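Local coordinates for protein 4-hydroxy-tetrahydrodipicolinate synthase (Thermotoga maritima, PDB 1O5K) that probably catalyses the condensation of pyruvate with the semialdehyde of L-aspartate to 4-hydroxy-tetrahydrodipicolinate, a step of lysine biosynthesis, at residues V220-A225 with L254-F259. Residues are numbered along the deposited sequence; the frame is centred on the assembly and turned at random.
Sequences VVSNVA and LMKALF
V221 reaches across to three residues of 254-259. Its CB lies 4.2 Å from L258 CD1. From there the two methyls part. V221 CG1 lies 4.0 Å from L254 CD2. CG2 stands anti to the carbonyl carbon, because CG1 takes the place anti to the backbone N (chi1 178°). This puts V221 CG2 between M255 and L258: it is 3.7 Å from M255 CG and 3.8 Å from L258 CD1. Both of these side chains cross that of V221 at about a right angle. M255 touches with CG. Beyond CG the chain is extended, and the M255 side chain also packs on M229 and L232 of helix 226-237.

L254 CD2 serves three partners of the loop. Besides V221 CG1 it meets V224 CG2 at 3.9 Å and, slightly farther off, A225 CB. The enzyme belongs to the TIM-barrel clan. Segment 220-225 leaves the C-terminal end of barrel strand 216-219 and leads into helix 226-237, with A225 as the N-cap residue. Helix 241-257 belongs to the helical region that follows the barrel. Its last turn and the two residues after it pack on this link. Helix 290-302 touches L254 and L258 too.

At the other end F259 CZ approaches V220 CB at 3.8 Å, and both methyls of V220 lie close to the same ring carbon. The two side chains come from opposite directions. M255 O sits in the ring plane at an edge of F259. V220 also touches T56, a predicted pyruvate-binding residue, which places this end of the contact beside the probable active site. V220 O accepts from both N223 N and N223 ND2. The bond from N223 ND2 to V220 O is 3.0 Å long and fairly straight (163°), and V220 O lies in the amide plane of N223.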
ATOM      1  N   VAL A 220      -5.085  21.204 -12.589  1.00 24.07           N
ATOM      2  CA  VAL A 220      -3.758  21.389 -13.250  1.00 20.98           C
ATOM      3  C   VAL A 220      -3.945  21.416 -14.788  1.00 22.77           C
ATOM      4  O   VAL A 220      -3.393  22.259 -15.522  1.00 24.10           O
ATOM      5  CB  VAL A 220      -2.881  20.257 -12.864  1.00 23.17           C
ATOM      6  CG1 VAL A 220      -1.585  20.227 -13.693  1.00 27.68           C
ATOM      7  CG2 VAL A 220      -2.534  20.334 -11.342  1.00 26.14           C
ATOM      8  N   VAL A 221      -4.726  20.464 -15.281  1.00 24.94           N
ATOM      9  CA  VAL A 221      -4.982  20.330 -16.716  1.00 26.52           C
ATOM     10  C   VAL A 221      -5.535  21.589 -17.355  1.00 25.47           C
ATOM     11  O   VAL A 221      -5.265  21.850 -18.531  1.00 24.12           O
ATOM     12  CB  VAL A 221      -5.971  19.121 -17.027  1.00 30.31           C
ATOM     13  CG1 VAL A 221      -6.227  19.060 -18.500  1.00 36.28           C
ATOM     14  CG2 VAL A 221      -5.397  17.763 -16.580  1.00 33.83           C
ATOM     15  N   SER A 222      -6.376  22.339 -16.637  1.00 23.36           N
ATOM     16  CA  SER A 222      -6.882  23.563 -17.176  1.00 23.45           C
ATOM     17  C   SER A 222      -5.827  24.613 -17.528  1.00 25.74           C
ATOM     18  O   SER A 222      -6.153  25.569 -18.242  1.00 25.40           O
ATOM     19  CB  SER A 222      -7.908  24.200 -16.233  1.00 24.02           C
ATOM     20  OG  SER A 222      -7.350  24.517 -14.958  1.00 24.16           O
ATOM     21  N   ASN A 223      -4.581  24.479 -17.043  1.00 24.35           N
ATOM     22  CA  ASN A 223      -3.528  25.371 -17.528  1.00 24.12           C
ATOM     23  C   ASN A 223      -3.391  25.302 -19.044  1.00 24.68           C
ATOM     24  O   ASN A 223      -3.145  26.312 -19.704  1.00 25.97           O
ATOM     25  CB  ASN A 223      -2.189  25.007 -16.908  1.00 24.96           C
ATOM     26  CG  ASN A 223      -1.990  25.597 -15.512  1.00 25.74           C
ATOM     27  OD1 ASN A 223      -1.522  26.744 -15.363  1.00 24.43           O
ATOM     28  ND2 ASN A 223      -2.285  24.789 -14.474  1.00 24.69           N
ATOM     29  N   VAL A 224      -3.524  24.097 -19.595  1.00 23.53           N
ATOM     30  CA  VAL A 224      -3.361  23.896 -21.021  1.00 24.97           C
ATOM     31  C   VAL A 224      -4.654  23.718 -21.760  1.00 23.18           C
ATOM     32  O   VAL A 224      -4.756  24.130 -22.918  1.00 23.21           O
ATOM     33  CB  VAL A 224      -2.402  22.722 -21.357  1.00 27.49           C
ATOM     34  CG1 VAL A 224      -0.992  23.009 -20.777  1.00 32.11           C
ATOM     35  CG2 VAL A 224      -2.920  21.419 -20.866  1.00 25.22           C
ATOM     36  N   ALA A 225      -5.661  23.147 -21.093  1.00 23.77           N
ATOM     37  CA  ALA A 225      -6.938  22.871 -21.730  1.00 23.27           C
ATOM     38  C   ALA A 225      -8.114  23.412 -20.915  1.00 23.13           C
ATOM     39  O   ALA A 225      -8.975  22.641 -20.474  1.00 23.57           O
ATOM     40  CB  ALA A 225      -7.055  21.356 -21.873  1.00 23.76           C
ATOM     41  N   LEU A 254      -4.251  13.233 -21.549  1.00 25.53           N
ATOM     42  CA  LEU A 254      -3.625  14.457 -21.103  1.00 27.51           C
ATOM     43  C   LEU A 254      -3.570  14.480 -19.602  1.00 27.11           C
ATOM     44  O   LEU A 254      -2.563  14.859 -19.019  1.00 29.45           O
ATOM     45  CB  LEU A 254      -4.352  15.675 -21.701  1.00 31.08           C
ATOM     46  CG  LEU A 254      -3.767  17.036 -21.379  1.00 31.46           C
ATOM     47  CD1 LEU A 254      -2.311  17.114 -21.821  1.00 32.98           C
ATOM     48  CD2 LEU A 254      -4.559  18.075 -22.049  1.00 30.67           C
ATOM     49  N   MET A 255      -4.661  14.096 -18.946  1.00 26.33           N
ATOM     50  CA  MET A 255      -4.683  14.048 -17.496  1.00 29.82           C
ATOM     51  C   MET A 255      -3.548  13.188 -16.971  1.00 30.85           C
ATOM     52  O   MET A 255      -2.841  13.593 -16.053  1.00 33.45           O
ATOM     53  CB  MET A 255      -6.031  13.534 -17.013  1.00 29.03           C
ATOM     54  CG  MET A 255      -7.134  14.541 -17.193  1.00 30.53           C
ATOM     55  SD  MET A 255      -8.711  13.795 -16.629  1.00 36.95           S
ATOM     56  CE  MET A 255      -9.842  15.165 -16.921  1.00 40.67           C
ATOM     57  N   LYS A 256      -3.341  12.029 -17.587  1.00 27.48           N
ATOM     58  CA  LYS A 256      -2.296  11.108 -17.141  1.00 31.77           C
ATOM     59  C   LYS A 256      -0.890  11.631 -17.470  1.00 29.55           C
ATOM     60  O   LYS A 256       0.021  11.568 -16.629  1.00 28.57           O
ATOM     61  CB  LYS A 256      -2.500   9.727 -17.763  1.00 30.46           C
ATOM     62  CG  LYS A 256      -3.873   9.162 -17.367  1.00 36.63           C
ATOM     63  CD  LYS A 256      -4.018   8.973 -15.827  1.00 41.01           C
ATOM     64  CE  LYS A 256      -5.473   8.908 -15.373  1.00 45.96           C
ATOM     65  NZ  LYS A 256      -5.679   8.097 -14.096  1.00 44.31           N
ATOM     66  N   ALA A 257      -0.730  12.166 -18.681  1.00 25.46           N
ATOM     67  CA  ALA A 257       0.573  12.638 -19.116  1.00 25.52           C
ATOM     68  C   ALA A 257       1.108  13.751 -18.228  1.00 25.93           C
ATOM     69  O   ALA A 257       2.346  13.890 -18.073  1.00 26.52           O
ATOM     70  CB  ALA A 257       0.526  13.092 -20.556  1.00 24.97           C
ATOM     71  N   LEU A 258       0.207  14.577 -17.679  1.00 24.82           N
ATOM     72  CA  LEU A 258       0.634  15.714 -16.888  1.00 24.86           C
ATOM     73  C   LEU A 258       1.164  15.298 -15.505  1.00 26.66           C
ATOM     74  O   LEU A 258       1.654  16.102 -14.746  1.00 26.81           O
ATOM     75  CB  LEU A 258      -0.535  16.749 -16.802  1.00 23.75           C
ATOM     76  CG  LEU A 258      -0.774  17.500 -18.097  1.00 25.71           C
ATOM     77  CD1 LEU A 258      -1.954  18.436 -17.953  1.00 32.51           C
ATOM     78  CD2 LEU A 258       0.490  18.322 -18.558  1.00 24.46           C
ATOM     79  N   PHE A 259       1.103  14.015 -15.195  1.00 24.93           N
ATOM     80  CA  PHE A 259       1.638  13.514 -13.963  1.00 26.74           C
ATOM     81  C   PHE A 259       2.612  12.366 -14.101  1.00 27.45           C
ATOM     82  O   PHE A 259       2.911  11.704 -13.132  1.00 29.09           O
ATOM     83  CB  PHE A 259       0.455  13.172 -13.045  1.00 30.95           C
ATOM     84  CG  PHE A 259      -0.360  14.350 -12.736  1.00 28.33           C
ATOM     85  CD1 PHE A 259      -0.071  15.107 -11.629  1.00 29.34           C
ATOM     86  CD2 PHE A 259      -1.388  14.745 -13.584  1.00 34.82           C
ATOM     87  CE1 PHE A 259      -0.835  16.256 -11.333  1.00 35.34           C
ATOM     88  CE2 PHE A 259      -2.143  15.871 -13.296  1.00 36.84           C
ATOM     89  CZ  PHE A 259      -1.852  16.618 -12.164  1.00 32.58           C
TER